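Putative phosphinothricin n-acetyltransferase (Acinetobacter baylyi, PDB 2JLM) is a GNAT-family acetyltransferase that probably moves the acetyl group of acetyl-CoA onto the amino group of L-methionine sulfoximine and L-methionine sulfone. Local coordinates at the interface of chains A and B. Sequence-based numbering; all coordinates share one arbitrary frame. Chains: chain A/B, Putative phosphinothricin n-acetyltransferase.

Contact 1: the interface of chains A and B. Residues chain A 1-4; chain B 100-101, 103-105.
The extended N-terminal segment of chain A lies along a loop of chain B that belongs to the GNAT fold. B:Arg103, B:Gly104 and B:Leu105 open the R/Q-x-x-G-x-G/A signature (R-G-L-G-L-S here), the loop that in this family grips the pyrophosphate of coenzyme A. The 3-10 turn 100-102 leads into it. A:Met1 and B:Asp101 bury the most surface in this patch. The CB of A:Met1 sits over the backbone of B:Asp101, 3.5 Å from its CA. The same CB touches the carboxylate OD1 of B:Asp101. CG of A:Met1 takes the crowded position between the backbone N and the carbonyl carbon (chi1 60°). The chain runs straight on to SD and then bends at chi3 (-89°). SD of A:Met1 comes alongside the carbonyl of B:Lys100, 3.8 Å from B:Lys100 O. The methyl CE of A:Met1 lies 3.7 Å from B:Lys100 O and reaches toward B:Arg103 O, so the tip rests on polar backbone atoms. The carboxylate of B:Asp101 turns toward the start of chain A and may draw its amino group electrostatically, if both are charged. One residue on, A:Phe2 N donates to B:Asp101 O at 2.9 Å. The bond is nearly straight (164° at H) and falls in the carbonyl plane, on a lone pair. That same oxygen also lies in plane at the edge of the A:Phe2 ring, on the CD2 side. A water then bridges the backbones: it is 3.0 Å from A:Phe2 O and 2.9 Å from B:Arg103 O. Beyond it the contact is mainly carbon packing. The CD2 branch of B:Leu105 points at the chain A backbone where A:Ser3 joins A:Pro4. A:Pro4 and B:Leu105 cross obliquely, and CD of A:Pro4 lies 3.7 Å from CD2 of B:Leu105. The same CD also packs against the carbonyl of B:Gly104. The guanidinium of B:Arg103 points back along its own chain, with B:Lys100 CA over one face.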
# COMPACT_ATOMS: atom_id res chain seq x y z
N MET A 1 -40.03 11.31 12.73
CA MET A 1 -39.08 10.71 11.80
C MET A 1 -38.43 11.73 10.86
O MET A 1 -38.79 12.92 10.86
CB MET A 1 -39.79 9.64 10.97
CG MET A 1 -40.95 10.17 10.16
SD MET A 1 -41.90 8.88 9.32
CE MET A 1 -41.02 8.75 7.76
N PHE A 2 -37.47 11.27 10.06
CA PHE A 2 -36.78 12.11 9.08
C PHE A 2 -37.39 12.02 7.69
O PHE A 2 -38.21 11.13 7.41
CB PHE A 2 -35.30 11.74 9.01
CG PHE A 2 -34.52 12.13 10.22
CD1 PHE A 2 -33.93 13.37 10.31
CD2 PHE A 2 -34.39 11.24 11.28
CE1 PHE A 2 -33.21 13.73 11.43
CE2 PHE A 2 -33.68 11.60 12.41
CZ PHE A 2 -33.09 12.84 12.48
N SER A 3 -36.99 12.94 6.82
CA SER A 3 -37.45 12.98 5.44
C SER A 3 -36.43 13.73 4.60
O SER A 3 -35.55 14.39 5.16
CB SER A 3 -38.83 13.65 5.34
OG SER A 3 -38.77 15.01 5.75
N PRO A 4 -36.53 13.63 3.27
CA PRO A 4 -35.62 14.32 2.34
C PRO A 4 -35.78 15.83 2.43
O PRO A 4 -35.00 16.57 1.83
CB PRO A 4 -36.09 13.83 0.96
CG PRO A 4 -37.50 13.35 1.19
CD PRO A 4 -37.44 12.72 2.55
N LYS B 100 -38.19 2.71 10.56
CA LYS B 100 -39.33 3.59 10.32
C LYS B 100 -38.98 5.08 10.35
O LYS B 100 -39.66 5.88 9.71
CB LYS B 100 -40.48 3.29 11.29
CG LYS B 100 -40.12 3.41 12.77
CD LYS B 100 -41.20 2.79 13.65
CE LYS B 100 -41.35 3.56 14.96
N ASP B 101 -37.93 5.47 11.07
CA ASP B 101 -37.58 6.90 11.12
C ASP B 101 -36.73 7.36 9.97
O ASP B 101 -36.44 8.55 9.84
CB ASP B 101 -36.90 7.26 12.45
CG ASP B 101 -37.85 7.15 13.62
OD1 ASP B 101 -39.07 7.38 13.41
OD2 ASP B 101 -37.39 6.83 14.74
N ARG B 103 -37.23 6.01 6.61
CA ARG B 103 -37.83 5.67 5.33
C ARG B 103 -37.97 6.90 4.44
O ARG B 103 -38.11 8.02 4.92
CB ARG B 103 -39.19 5.00 5.51
CG ARG B 103 -39.09 3.69 6.24
CD ARG B 103 -40.33 2.85 6.10
NE ARG B 103 -40.22 1.70 6.97
CZ ARG B 103 -41.07 1.40 7.95
NH1 ARG B 103 -40.85 0.34 8.70
NH2 ARG B 103 -42.15 2.16 8.15
N GLY B 104 -37.89 6.66 3.14
CA GLY B 104 -38.11 7.70 2.16
C GLY B 104 -36.86 8.51 1.88
O GLY B 104 -36.95 9.60 1.33
N LEU B 105 -35.69 7.97 2.22
CA LEU B 105 -34.42 8.70 2.03
C LEU B 105 -33.55 8.07 0.95
O LEU B 105 -32.50 8.62 0.60
CB LEU B 105 -33.62 8.78 3.34
CG LEU B 105 -34.33 9.45 4.53
CD1 LEU B 105 -33.52 9.38 5.84
CD2 LEU B 105 -34.66 10.88 4.18
O HOH W 1 -39.76 10.35 4.98

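Contact 2: the interface of chains A and B. Residues chain A 2, 4, 6-10, 105; chain B 4-8.
OG1 of A:Thr7 stands anti to its backbone N (chi1 -163°), while OG1 of B:Thr8 stands anti to its carbonyl carbon, beside the backbone N (chi1 -65°). The two side chains cross at about a right angle and their hydroxyls meet tip to tip. OG1 of A:Thr7 and OG1 of B:Thr8 hydrogen-bond at 2.8 Å; either hydroxyl may be the donor. B:Thr7 points to the opposite side of its strand. Its chi1 of 29° lies about midway between a staggered and an eclipsed setting, and it carries OG1 to the carbonyl of A:Leu105. OG1 of B:Thr7 donates to A:Leu105 O at 2.6 Å, from above the carbonyl plane. Between these side chains, strand 7-14 of chain A and strand 6-9 of chain B pair in parallel. A:Thr8 N donates to B:Thr6 O at 2.8 Å, and B:Thr8 N donates to A:Thr8 O at 2.7 Å. Both donors lie above the carbonyl planes. A:Phe10 N then meets B:Thr8 O at 2.9 Å, nearly along the C=O axis. Apolar groups pack on both faces. CE2 of the A:Phe10 ring lies 3.8 Å from CB of B:Thr7. On the other face, CD1 of A:Leu9 packs obliquely on CG2 of B:Thr8 at 3.7 Å. The methyl CG2 of B:Thr6 meets CE1 at the rim of A:Phe2, the two side chains crossing near a right angle. CD2 of A:Leu105 rests against the carbonyls of B:Pro4 and B:Ser5. The site thus adds the N-terminal strand of chain B to the first strand of chain A, joining two molecules of the deposited assembly, though this may not be the biological association.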
# COMPACT_ATOMS: atom_id res chain seq x y z
N PHE A 2 -37.47 11.27 10.06
CA PHE A 2 -36.78 12.11 9.08
C PHE A 2 -37.39 12.02 7.69
O PHE A 2 -38.21 11.13 7.41
CB PHE A 2 -35.30 11.74 9.01
CG PHE A 2 -34.52 12.13 10.22
CD1 PHE A 2 -33.93 13.37 10.31
CD2 PHE A 2 -34.39 11.24 11.28
CE1 PHE A 2 -33.21 13.73 11.43
CE2 PHE A 2 -33.68 11.60 12.41
CZ PHE A 2 -33.09 12.84 12.48
N PRO A 4 -36.53 13.63 3.27
CA PRO A 4 -35.62 14.32 2.34
C PRO A 4 -35.78 15.83 2.43
O PRO A 4 -35.00 16.57 1.83
CB PRO A 4 -36.09 13.83 0.96
CG PRO A 4 -37.50 13.35 1.19
CD PRO A 4 -37.44 12.72 2.55
N THR A 6 -36.15 17.19 5.61
CA THR A 6 -35.57 17.52 6.92
C THR A 6 -34.12 17.09 7.09
O THR A 6 -33.47 17.48 8.06
CB THR A 6 -36.40 16.93 8.10
OG1 THR A 6 -36.61 15.53 7.89
CG2 THR A 6 -37.74 17.65 8.23
N THR A 7 -33.61 16.28 6.16
CA THR A 7 -32.25 15.77 6.30
C THR A 7 -31.53 15.47 4.99
O THR A 7 -32.13 15.03 4.01
CB THR A 7 -32.20 14.51 7.20
OG1 THR A 7 -30.85 14.28 7.62
CG2 THR A 7 -32.71 13.29 6.44
N THR A 8 -30.22 15.73 5.00
CA THR A 8 -29.36 15.35 3.89
C THR A 8 -28.68 14.04 4.24
O THR A 8 -27.92 13.96 5.21
CB THR A 8 -28.27 16.40 3.62
OG1 THR A 8 -28.88 17.61 3.17
CG2 THR A 8 -27.32 15.89 2.54
N LEU A 9 -28.97 13.02 3.45
CA LEU A 9 -28.32 11.73 3.60
C LEU A 9 -26.98 11.81 2.88
O LEU A 9 -26.90 12.33 1.77
CB LEU A 9 -29.20 10.64 3.00
CG LEU A 9 -28.87 9.20 3.39
CD1 LEU A 9 -29.18 8.99 4.86
CD2 LEU A 9 -29.68 8.24 2.54
N PHE A 10 -25.93 11.30 3.51
CA PHE A 10 -24.61 11.32 2.87
C PHE A 10 -23.77 10.15 3.34
O PHE A 10 -24.00 9.58 4.41
CB PHE A 10 -23.88 12.63 3.18
CG PHE A 10 -23.22 12.64 4.53
CD1 PHE A 10 -21.89 12.28 4.68
CD2 PHE A 10 -23.94 13.01 5.66
CE1 PHE A 10 -21.29 12.30 5.92
CE2 PHE A 10 -23.35 13.03 6.90
CZ PHE A 10 -22.02 12.67 7.04
N LEU A 105 -24.30 22.51 8.16
CA LEU A 105 -25.00 21.25 8.37
C LEU A 105 -24.25 20.23 9.23
O LEU A 105 -24.77 19.14 9.49
CB LEU A 105 -25.33 20.61 7.02
CG LEU A 105 -26.14 21.48 6.06
CD1 LEU A 105 -26.33 20.78 4.72
CD2 LEU A 105 -27.49 21.84 6.70
N PRO B 4 -33.27 21.63 4.11
CA PRO B 4 -33.00 20.70 5.22
C PRO B 4 -31.94 21.24 6.18
O PRO B 4 -30.93 21.78 5.73
CB PRO B 4 -32.48 19.44 4.52
CG PRO B 4 -32.96 19.55 3.10
CD PRO B 4 -32.99 21.02 2.80
N SER B 5 -32.17 21.10 7.48
CA SER B 5 -31.25 21.60 8.50
C SER B 5 -30.25 20.53 8.97
O SER B 5 -29.22 20.87 9.55
CB SER B 5 -32.04 22.16 9.71
N THR B 6 -30.55 19.26 8.69
CA THR B 6 -29.78 18.13 9.25
C THR B 6 -28.92 17.36 8.23
O THR B 6 -29.17 17.40 7.03
CB THR B 6 -30.73 17.12 9.95
OG1 THR B 6 -31.34 17.73 11.09
CG2 THR B 6 -29.97 15.90 10.43
N THR B 7 -27.90 16.68 8.73
CA THR B 7 -27.20 15.63 7.98
C THR B 7 -27.38 14.26 8.64
O THR B 7 -27.36 14.14 9.87
CB THR B 7 -25.69 15.88 7.87
OG1 THR B 7 -25.23 16.61 9.01
CG2 THR B 7 -25.35 16.64 6.60
N THR B 8 -27.55 13.24 7.81
CA THR B 8 -27.60 11.87 8.30
C THR B 8 -26.55 11.06 7.54
O THR B 8 -26.57 10.98 6.31
CB THR B 8 -29.01 11.26 8.12
OG1 THR B 8 -29.94 11.96 8.96
CG2 THR B 8 -29.01 9.78 8.49

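Contact 1 and contact 2 lie about 10 Å apart, measured between the centres of their C-alpha atoms, and share A:Phe2 and A:Pro4. N-terminal segments take part in both. In contact 1 the start of chain A reaches the cofactor-loop region of chain B; in contact 2 the N-terminal segments pair with each other, beside A:Leu105. Residue 105 serves in both, as B:Leu105 in contact 1 and A:Leu105 in contact 2. Its CD2 branch packs in both, and in contact 2 its carbonyl also accepts a hydrogen bond. This fits an interface that is not an exact two-fold. The exchanged tails may help hold the assembled copies together.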